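PDB 3EF4: blue copper protein from Hyphomicrobium denitrificans, which binds one copper ion and probably serves as a periplasmic electron carrier of the plastocyanin/azurin family. Local coordinates for residues 1-6 and 28-33; 21-26 and 90-95; 48-53 and 73-78. One frame throughout, in Å; residues are numbered along the deposited sequence.

Contact 1. Residues 1-6 and 28-33; sequences AEHIVE and AGDTVK. With PO4 (phosphate ion), chain E; PO4 (phosphate ion), chain F.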
loop_
_atom_site.group_PDB
_atom_site.type_symbol
_atom_site.label_atom_id
_atom_site.label_comp_id
_atom_site.label_asym_id
_atom_site.label_seq_id
_atom_site.Cartn_x
_atom_site.Cartn_y
_atom_site.Cartn_z
ATOM N N ALA A 1 -2.682 15.197 8.855
ATOM C CA ALA A 1 -3.723 14.247 9.274
ATOM C C ALA A 1 -3.197 12.806 9.210
ATOM O O ALA A 1 -2.521 12.453 8.269
ATOM C CB ALA A 1 -4.920 14.467 8.354
ATOM N N GLU A 2 -3.447 11.975 10.210
ATOM C CA GLU A 2 -2.989 10.588 10.197
ATOM C C GLU A 2 -4.038 9.650 9.608
ATOM O O GLU A 2 -5.248 9.818 9.848
ATOM C CB GLU A 2 -2.750 10.181 11.644
ATOM C CG GLU A 2 -2.189 8.783 11.868
ATOM C CD GLU A 2 -1.999 8.508 13.346
ATOM O OE1 GLU A 2 -2.958 8.298 14.100
ATOM O OE2 GLU A 2 -0.834 8.531 13.789
ATOM N N HIS A 3 -3.580 8.665 8.873
ATOM C CA HIS A 3 -4.433 7.661 8.264
ATOM C C HIS A 3 -3.915 6.320 8.757
ATOM O O HIS A 3 -2.687 6.187 8.896
ATOM C CB HIS A 3 -4.417 7.698 6.769
ATOM C CG HIS A 3 -4.989 8.947 6.227
ATOM N ND1 HIS A 3 -6.237 8.961 5.652
ATOM C CD2 HIS A 3 -4.532 10.207 6.210
ATOM C CE1 HIS A 3 -6.502 10.195 5.276
ATOM N NE2 HIS A 3 -5.488 10.973 5.596
ATOM N N ILE A 4 -4.812 5.395 9.016
ATOM C CA ILE A 4 -4.457 4.066 9.522
ATOM C C ILE A 4 -4.766 3.005 8.495
ATOM O O ILE A 4 -5.850 3.014 7.894
ATOM C CB ILE A 4 -5.269 3.773 10.810
ATOM C CG1 ILE A 4 -5.039 4.839 11.877
ATOM C CG2 ILE A 4 -4.906 2.375 11.315
ATOM C CD1 ILE A 4 -3.618 4.929 12.392
ATOM N N VAL A 5 -3.813 2.089 8.306
ATOM C CA VAL A 5 -4.048 0.911 7.491
ATOM C C VAL A 5 -3.775 -0.298 8.343
ATOM O O VAL A 5 -2.693 -0.465 8.888
ATOM C CB VAL A 5 -3.138 0.924 6.261
ATOM C CG1 VAL A 5 -3.286 -0.375 5.493
ATOM C CG2 VAL A 5 -3.468 2.133 5.411
ATOM N N GLU A 6 -4.787 -1.128 8.526
ATOM C CA GLU A 6 -4.632 -2.332 9.299
ATOM C C GLU A 6 -4.088 -3.508 8.483
ATOM O O GLU A 6 -4.486 -3.692 7.329
ATOM C CB GLU A 6 -5.992 -2.761 9.874
ATOM C CG GLU A 6 -6.604 -1.763 10.821
ATOM C CD GLU A 6 -7.839 -2.314 11.538
ATOM O OE1 GLU A 6 -8.359 -3.356 11.059
ATOM O OE2 GLU A 6 -8.217 -1.691 12.541
ATOM N N ALA A 28 -0.028 15.666 1.204
ATOM C CA ALA A 28 1.320 15.835 1.700
ATOM C C ALA A 28 1.348 16.335 3.142
ATOM O O ALA A 28 0.507 17.192 3.464
ATOM C CB ALA A 28 2.024 16.849 0.812
ATOM N N GLY A 29 2.251 15.803 3.939
ATOM C CA GLY A 29 2.368 16.101 5.339
ATOM C C GLY A 29 1.583 15.155 6.219
ATOM O O GLY A 29 1.724 15.171 7.451
ATOM N N ASP A 30 0.731 14.297 5.596
ATOM C CA ASP A 30 0.019 13.286 6.352
ATOM C C ASP A 30 0.939 12.119 6.669
ATOM O O ASP A 30 1.935 11.851 6.040
ATOM C CB ASP A 30 -1.176 12.756 5.566
ATOM C CG ASP A 30 -2.307 13.762 5.474
ATOM O OD1 ASP A 30 -3.268 13.463 4.732
ATOM O OD2 ASP A 30 -2.269 14.839 6.103
ATOM N N THR A 31 0.556 11.378 7.674
ATOM C CA THR A 31 1.219 10.118 7.934
ATOM C C THR A 31 0.243 8.986 7.650
ATOM O O THR A 31 -0.973 9.078 7.857
ATOM C CB THR A 31 1.701 9.930 9.372
ATOM O OG1 THR A 31 0.511 10.217 10.123
ATOM C CG2 THR A 31 2.690 10.932 9.889
ATOM N N VAL A 32 0.787 7.881 7.183
ATOM C CA VAL A 32 0.017 6.668 7.062
ATOM C C VAL A 32 0.685 5.631 7.958
ATOM O O VAL A 32 1.856 5.270 7.767
ATOM C CB VAL A 32 -0.080 6.152 5.609
ATOM C CG1 VAL A 32 -0.967 4.916 5.544
ATOM C CG2 VAL A 32 -0.610 7.251 4.697
ATOM N N LYS A 33 -0.024 5.169 8.973
ATOM C CA LYS A 33 0.500 4.170 9.903
ATOM C C LYS A 33 -0.096 2.820 9.586
ATOM O O LYS A 33 -1.334 2.672 9.584
ATOM C CB LYS A 33 0.095 4.479 11.366
ATOM C CG LYS A 33 0.411 5.735 12.004
ATOM C CD LYS A 33 0.225 5.592 13.523
ATOM C CE LYS A 33 1.182 6.631 14.113
ATOM N NZ LYS A 33 1.114 6.584 15.615
HETATM P P PO4 E . -7.964 5.727 6.932
HETATM O O1 PO4 E . -9.273 4.937 7.252
HETATM O O2 PO4 E . -8.242 6.876 5.897
HETATM O O3 PO4 E . -7.369 6.344 8.260
HETATM O O4 PO4 E . -6.878 4.731 6.311
HETATM P P PO4 F . -6.407 14.313 4.598
HETATM O O1 PO4 F . -6.680 13.586 5.975
HETATM O O2 PO4 F . -7.566 15.351 4.314
HETATM O O3 PO4 F . -5.029 15.071 4.669
HETATM O O4 PO4 F . -6.358 13.236 3.447
HETATM O O HOH W 1 -0.230 15.403 9.545
#
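Glu-2 and Lys-33 reach across one face of a parallel strand pair, their side chains slanting over each other. CG of Glu-2 lies anti to the backbone N (chi1 -177°) and passes OG1 of Thr-31 at 3.5 Å. OE2 and NZ are placed for a salt bridge, but OE2 sits too close to its neighbour for this to be certain. On the same face Ile-4 runs alongside Lys-33, pointing the same way, with CD1 3.9 Å from its CB. The opposite face carries His-3, whose ring edge is held by two phosphates, probably picked up from the crystallisation medium: ND1 donates to O2 of one at 2.9 Å and NE2 to O1 of the other. The ring plane is turned 37° from the Asp-30 carboxylate. That carboxylate takes the chain's amino terminus, with Ala-1 N 2.8 Å from Asp-30 OD2 in a salt bridge, the nitrogen coming from above the carboxylate plane. On the face of His-3 and Val-32, Val-5 CG2 touches Val-32 CG1 at 3.7 Å. Backbone bonds tie the strands, from His-3 N to Thr-31 O, Lys-33 N to His-3 O, and a nearly straight one from Val-5 N to Lys-33 O. This pairing of the first and third strands belongs to the cupredoxin fold; strand 18-26 borders strand 2-8, and strand 65-68 borders strand 31-35.

Contact 2. Residues 21-26 and 90-95; sequences PGFVKV and LVQVGK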
loop_
_atom_site.group_PDB
_atom_site.type_symbol
_atom_site.label_atom_id
_atom_site.label_comp_id
_atom_site.label_asym_id
_atom_site.label_seq_id
_atom_site.Cartn_x
_atom_site.Cartn_y
_atom_site.Cartn_z
ATOM N N PRO A 21 -7.757 0.006 4.859
ATOM C CA PRO A 21 -8.200 -0.121 3.463
ATOM C C PRO A 21 -7.034 -0.466 2.557
ATOM O O PRO A 21 -5.861 -0.275 2.901
ATOM C CB PRO A 21 -8.729 1.270 3.113
ATOM C CG PRO A 21 -7.987 2.200 4.012
ATOM C CD PRO A 21 -7.688 1.423 5.254
ATOM N N GLY A 22 -7.340 -0.963 1.361
ATOM C CA GLY A 22 -6.374 -1.260 0.352
ATOM C C GLY A 22 -5.957 -0.069 -0.499
ATOM O O GLY A 22 -4.952 -0.129 -1.203
ATOM N N PHE A 23 -6.735 0.997 -0.436
ATOM C CA PHE A 23 -6.451 2.252 -1.134
ATOM C C PHE A 23 -6.679 3.361 -0.113
ATOM O O PHE A 23 -7.693 3.361 0.580
ATOM C CB PHE A 23 -7.366 2.445 -2.331
ATOM C CG PHE A 23 -7.227 3.836 -2.913
ATOM C CD1 PHE A 23 -6.162 4.120 -3.738
ATOM C CD2 PHE A 23 -8.115 4.861 -2.628
ATOM C CE1 PHE A 23 -5.978 5.390 -4.253
ATOM C CE2 PHE A 23 -7.942 6.146 -3.088
ATOM C CZ PHE A 23 -6.844 6.413 -3.895
ATOM N N VAL A 24 -5.750 4.297 -0.032
ATOM C CA VAL A 24 -6.027 5.474 0.812
ATOM C C VAL A 24 -5.446 6.708 0.136
ATOM O O VAL A 24 -4.340 6.738 -0.365
ATOM C CB VAL A 24 -5.611 5.313 2.259
ATOM C CG1 VAL A 24 -4.138 5.133 2.323
ATOM C CG2 VAL A 24 -5.943 6.519 3.143
ATOM N N LYS A 25 -6.273 7.729 0.099
ATOM C CA LYS A 25 -5.947 9.045 -0.404
ATOM C C LYS A 25 -5.602 9.965 0.743
ATOM O O LYS A 25 -6.352 10.115 1.707
ATOM C CB LYS A 25 -7.126 9.581 -1.243
ATOM C CG LYS A 25 -6.872 11.045 -1.626
ATOM C CD LYS A 25 -5.975 11.226 -2.801
ATOM C CE LYS A 25 -5.812 12.662 -3.300
ATOM N NZ LYS A 25 -5.671 13.644 -2.186
ATOM N N VAL A 26 -4.426 10.574 0.649
ATOM C CA VAL A 26 -3.887 11.435 1.661
ATOM C C VAL A 26 -3.308 12.697 1.019
ATOM O O VAL A 26 -3.277 12.856 -0.208
ATOM C CB VAL A 26 -2.819 10.750 2.522
ATOM C CG1 VAL A 26 -3.300 9.399 3.005
ATOM C CG2 VAL A 26 -1.522 10.571 1.734
ATOM N N LEU A 90 -2.207 0.670 -1.884
ATOM C CA LEU A 90 -1.894 1.796 -2.721
ATOM C C LEU A 90 -2.223 3.082 -1.948
ATOM O O LEU A 90 -3.370 3.296 -1.554
ATOM C CB LEU A 90 -2.695 1.748 -4.011
ATOM C CG LEU A 90 -2.429 2.856 -5.053
ATOM C CD1 LEU A 90 -0.989 2.842 -5.497
ATOM C CD2 LEU A 90 -3.360 2.730 -6.256
ATOM N N VAL A 91 -1.231 3.937 -1.768
ATOM C CA VAL A 91 -1.427 5.224 -1.104
ATOM C C VAL A 91 -1.268 6.304 -2.167
ATOM O O VAL A 91 -0.232 6.355 -2.845
ATOM C CB VAL A 91 -0.419 5.455 0.019
ATOM C CG1 VAL A 91 -0.605 6.809 0.666
ATOM C CG2 VAL A 91 -0.536 4.356 1.060
ATOM N N GLN A 92 -2.257 7.164 -2.295
ATOM C CA GLN A 92 -2.178 8.332 -3.178
ATOM C C GLN A 92 -1.936 9.569 -2.362
ATOM O O GLN A 92 -2.734 9.905 -1.486
ATOM C CB GLN A 92 -3.497 8.494 -3.900
ATOM C CG GLN A 92 -3.458 9.709 -4.829
ATOM C CD GLN A 92 -4.726 9.841 -5.672
ATOM O OE1 GLN A 92 -5.521 8.893 -5.810
ATOM N NE2 GLN A 92 -4.873 11.009 -6.279
ATOM N N VAL A 93 -0.843 10.245 -2.673
ATOM C CA VAL A 93 -0.502 11.509 -2.056
ATOM C C VAL A 93 -0.796 12.615 -3.054
ATOM O O VAL A 93 -0.094 12.742 -4.067
ATOM C CB VAL A 93 0.979 11.549 -1.623
ATOM C CG1 VAL A 93 1.291 12.860 -0.913
ATOM C CG2 VAL A 93 1.324 10.346 -0.768
ATOM N N GLY A 94 -1.842 13.382 -2.812
ATOM C CA GLY A 94 -2.108 14.445 -3.783
ATOM C C GLY A 94 -2.379 13.949 -5.170
ATOM O O GLY A 94 -3.077 12.946 -5.355
ATOM N N LYS A 95 -1.834 14.644 -6.187
ATOM C CA LYS A 95 -2.022 14.310 -7.594
ATOM C C LYS A 95 -1.352 13.001 -7.985
ATOM O O LYS A 95 -0.213 12.790 -7.587
ATOM C CB LYS A 95 -1.518 15.478 -8.437
ATOM C CG LYS A 95 -1.300 15.304 -9.880
ATOM C CD LYS A 95 -2.331 15.178 -10.967
ATOM C CE LYS A 95 -1.912 14.130 -12.023
ATOM N NZ LYS A 95 -3.053 13.586 -12.796
#
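Val-26 and Val-91 meet at the apolar centre, CG2 to CG1, and Val-26 CG2 also reaches CG2 of Val-93 at 3.8 Å. With CG1 of Val-26 anti to the carbonyl carbon (chi1 -49°), CG2 falls between the backbone N and the carbonyl carbon and meets the neighbouring strand. Val-24 lies beside Val-91 on the same face, pointing the same way, with CG1 3.9 Å from CG2. On the other face Phe-23 slants across Leu-90, with Phe-23 CD1 4.0 Å from Leu-90 CD2. The far end of the ring meets Gln-92, whose OE1 lies in the ring plane, at the edge, 3.4 Å from Phe-23 CZ. Ring and amide planes stand 64° apart. Farther out, Lys-25 bends at chi2 so that CD rests 3.4 Å from CD of the Gln-92 amide. That amide is fixed at both ends, since NE2 donates to Gly-94 O at 2.8 Å, close to its own plane, and OE1 accepts from Val-123 N. At the polar edge Val-26 O receives Gly-94 N and Lys-25 NZ from opposite faces of its carbonyl plane; NZ also forms a salt bridge with Glu-27. Five backbone bonds, from Leu-90 N to Gly-22 O through to Gly-94 N to Val-26 O, make the parallel pairing of a cupredoxin sheet. Strand 2-8 flanks strand 18-26, and strand 73-78 flanks strand 88-93.

Contact 3. Residues 48-53 and 73-78; sequences EVWPEG and GLYVLK. With PO4 (phosphate ion), chain G; PO4 (phosphate ion), chain H.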
loop_
_atom_site.group_PDB
_atom_site.type_symbol
_atom_site.label_atom_id
_atom_site.label_comp_id
_atom_site.label_asym_id
_atom_site.label_seq_id
_atom_site.Cartn_x
_atom_site.Cartn_y
_atom_site.Cartn_z
ATOM N N GLU A 48 10.274 -1.809 -6.866
ATOM C CA GLU A 48 10.320 -1.760 -8.321
ATOM C C GLU A 48 9.365 -0.737 -8.889
ATOM O O GLU A 48 9.486 -0.401 -10.061
ATOM C CB GLU A 48 10.093 -3.179 -8.874
ATOM C CG GLU A 48 11.135 -4.177 -8.377
ATOM C CD GLU A 48 10.998 -4.688 -6.944
ATOM O OE1 GLU A 48 9.987 -4.514 -6.158
ATOM O OE2 GLU A 48 12.041 -5.258 -6.553
ATOM N N VAL A 49 8.421 -0.263 -8.061
ATOM C CA VAL A 49 7.457 0.758 -8.530
ATOM C C VAL A 49 7.441 1.995 -7.623
ATOM O O VAL A 49 6.738 2.976 -7.944
ATOM C CB VAL A 49 6.063 0.104 -8.735
ATOM C CG1 VAL A 49 5.402 -0.177 -7.398
ATOM C CG2 VAL A 49 5.119 0.867 -9.628
ATOM N N TRP A 50 8.180 1.991 -6.535
ATOM C CA TRP A 50 8.210 3.137 -5.606
ATOM C C TRP A 50 8.753 4.378 -6.271
ATOM O O TRP A 50 9.695 4.211 -7.055
ATOM C CB TRP A 50 9.046 2.758 -4.427
ATOM C CG TRP A 50 8.998 3.613 -3.226
ATOM C CD1 TRP A 50 9.910 4.548 -2.833
ATOM C CD2 TRP A 50 7.974 3.639 -2.231
ATOM N NE1 TRP A 50 9.520 5.130 -1.674
ATOM C CE2 TRP A 50 8.338 4.594 -1.270
ATOM C CE3 TRP A 50 6.759 2.914 -2.052
ATOM C CZ2 TRP A 50 7.574 4.868 -0.152
ATOM C CZ3 TRP A 50 6.026 3.201 -0.941
ATOM C CH2 TRP A 50 6.411 4.149 -0.005
ATOM N N PRO A 51 8.203 5.547 -5.995
ATOM C CA PRO A 51 8.643 6.759 -6.676
ATOM C C PRO A 51 10.126 7.016 -6.485
ATOM O O PRO A 51 10.754 6.844 -5.406
ATOM C CB PRO A 51 7.762 7.846 -6.081
ATOM C CG PRO A 51 6.508 7.154 -5.693
ATOM C CD PRO A 51 7.055 5.873 -5.142
ATOM N N GLU A 52 10.647 7.527 -7.601
ATOM C CA GLU A 52 12.043 7.794 -7.729
ATOM C C GLU A 52 12.469 8.733 -6.645
ATOM O O GLU A 52 11.815 9.797 -6.443
ATOM C CB GLU A 52 12.334 8.385 -9.134
ATOM C CG GLU A 52 13.785 7.979 -9.527
ATOM C CD GLU A 52 14.747 9.046 -9.006
ATOM O OE1 GLU A 52 15.938 8.808 -8.897
ATOM O OE2 GLU A 52 14.176 10.136 -8.677
ATOM N N GLY A 53 13.548 8.285 -5.981
ATOM C CA GLY A 53 14.188 9.223 -5.091
ATOM C C GLY A 53 13.527 9.381 -3.743
ATOM O O GLY A 53 14.079 10.047 -2.858
ATOM N N GLY A 73 2.101 11.696 -5.570
ATOM C CA GLY A 73 2.132 10.514 -6.428
ATOM C C GLY A 73 1.551 9.289 -5.733
ATOM O O GLY A 73 0.958 9.375 -4.667
ATOM N N LEU A 74 1.749 8.148 -6.362
ATOM C CA LEU A 74 1.212 6.881 -5.953
ATOM C C LEU A 74 2.280 5.967 -5.425
ATOM O O LEU A 74 3.303 5.792 -6.086
ATOM C CB LEU A 74 0.471 6.201 -7.127
ATOM C CG LEU A 74 -0.764 6.923 -7.611
ATOM C CD1 LEU A 74 -1.196 6.363 -8.954
ATOM C CD2 LEU A 74 -1.902 6.774 -6.615
ATOM N N TYR A 75 2.013 5.361 -4.289
ATOM C CA TYR A 75 2.958 4.562 -3.516
ATOM C C TYR A 75 2.365 3.178 -3.242
ATOM O O TYR A 75 1.346 3.054 -2.581
ATOM C CB TYR A 75 3.227 5.279 -2.194
ATOM C CG TYR A 75 3.919 6.593 -2.363
ATOM C CD1 TYR A 75 3.214 7.756 -2.621
ATOM C CD2 TYR A 75 5.307 6.685 -2.275
ATOM C CE1 TYR A 75 3.862 8.979 -2.779
ATOM C CE2 TYR A 75 5.946 7.877 -2.423
ATOM C CZ TYR A 75 5.233 9.027 -2.689
ATOM O OH TYR A 75 5.904 10.232 -2.799
ATOM N N VAL A 76 3.049 2.177 -3.750
ATOM C CA VAL A 76 2.627 0.793 -3.561
ATOM C C VAL A 76 3.455 0.163 -2.461
ATOM O O VAL A 76 4.704 0.196 -2.532
ATOM C CB VAL A 76 2.790 -0.027 -4.873
ATOM C CG1 VAL A 76 2.263 -1.439 -4.653
ATOM C CG2 VAL A 76 2.066 0.631 -6.018
ATOM N N LEU A 77 2.771 -0.440 -1.487
ATOM C CA LEU A 77 3.427 -1.227 -0.453
ATOM C C LEU A 77 2.884 -2.643 -0.497
ATOM O O LEU A 77 1.769 -2.892 -0.910
ATOM C CB LEU A 77 3.294 -0.619 0.931
ATOM C CG LEU A 77 3.869 0.773 1.126
ATOM C CD1 LEU A 77 2.870 1.856 0.800
ATOM C CD2 LEU A 77 4.390 0.954 2.554
ATOM N N LYS A 78 3.722 -3.573 -0.023
ATOM C CA LYS A 78 3.362 -4.941 0.112
ATOM C C LYS A 78 3.633 -5.433 1.529
ATOM O O LYS A 78 4.394 -4.853 2.262
ATOM C CB LYS A 78 4.169 -5.833 -0.879
ATOM C CG LYS A 78 5.670 -5.778 -0.639
ATOM C CD LYS A 78 6.424 -6.703 -1.600
ATOM C CE LYS A 78 7.931 -6.490 -1.442
ATOM N NZ LYS A 78 8.712 -7.346 -2.355
HETATM P P PO4 G . 8.058 7.538 -10.485
HETATM O O1 PO4 G . 8.101 8.814 -11.399
HETATM O O2 PO4 G . 7.509 6.303 -11.352
HETATM O O3 PO4 G . 9.500 7.186 -9.978
HETATM O O4 PO4 G . 7.065 7.760 -9.298
HETATM P P PO4 H . 11.766 -8.289 0.196
HETATM O O1 PO4 H . 10.893 -9.523 0.621
HETATM O O2 PO4 H . 11.083 -7.550 -1.036
HETATM O O3 PO4 H . 11.865 -7.262 1.403
HETATM O O4 PO4 H . 13.202 -8.755 -0.234
HETATM O O HOH W 2 8.262 -6.580 -4.901
HETATM O O HOH W 3 4.690 3.308 -5.994
#
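Trp-50 receives the edge of Tyr-75 on the face of its indole, a T-shaped pair with planes at 70° and the centroid of the six-membered ring 4.9 Å from that of Tyr-75. CG of Trp-50 is anti to its backbone N (chi1 -167°); CE3 and CZ3 lie beside Val-76 O, near the ring plane, and CZ3 also meets Leu-77 CD1. Tyr-75 CD2 stands over the rim of the indole face, 3.6 Å from Trp-50 CH2, and Pro-51 CD lies over the same face. Tyr-75, its CG anti to the carbonyl carbon (chi1 -65°), turns one ring face to Pro-51, whose CG makes a CH-pi contact 3.8 Å from the ring centroid; the Tyr-75 hydroxyl is hydrogen-bonded to Lys-71 O. In this cupredoxin, the loop between strands 44-45 and 65-68 lies against strand 73-78, which leads to the copper ligand Cys-79. An alanine in place of Trp-50 would probably leave the edge of Tyr-75 and CD1 of Leu-77 without the indole they pack on and open a gap between loop and strand. Val-49 crosses Val-76 at about a right angle, CG1 to CB at 3.6 Å, with Ile-102 of helix 99-104 touching both. No direct hydrogen bond joins residues 48-53 to 73-78; a water donates to Val-49 O and Leu-74 O and accepts from Val-76 N. A second water links Glu-48 OE1 with Lys-78 NZ.

Overall arrangement
Contacts 1 and 2 are parallel strand pairings within one sheet, joined where strand 2-8 neighbours strand 18-26 and His-3 packs on Val-24 and Val-26. Contact 3 shares that sheet through strand 73-78, which pairs with strand 88-93 of contact 2, but sets a loop against it. Contact 1 lies nearest the surface, with salt bridges and bound phosphates beside one valine pair; contact 2 is partly buried, mixing valines with a polar rim. Contact 3 is the most buried, made of aromatic and apolar side chains with water in place of direct hydrogen bonds. Contacts 1 and 3 do not touch, their centres about 16 Å apart.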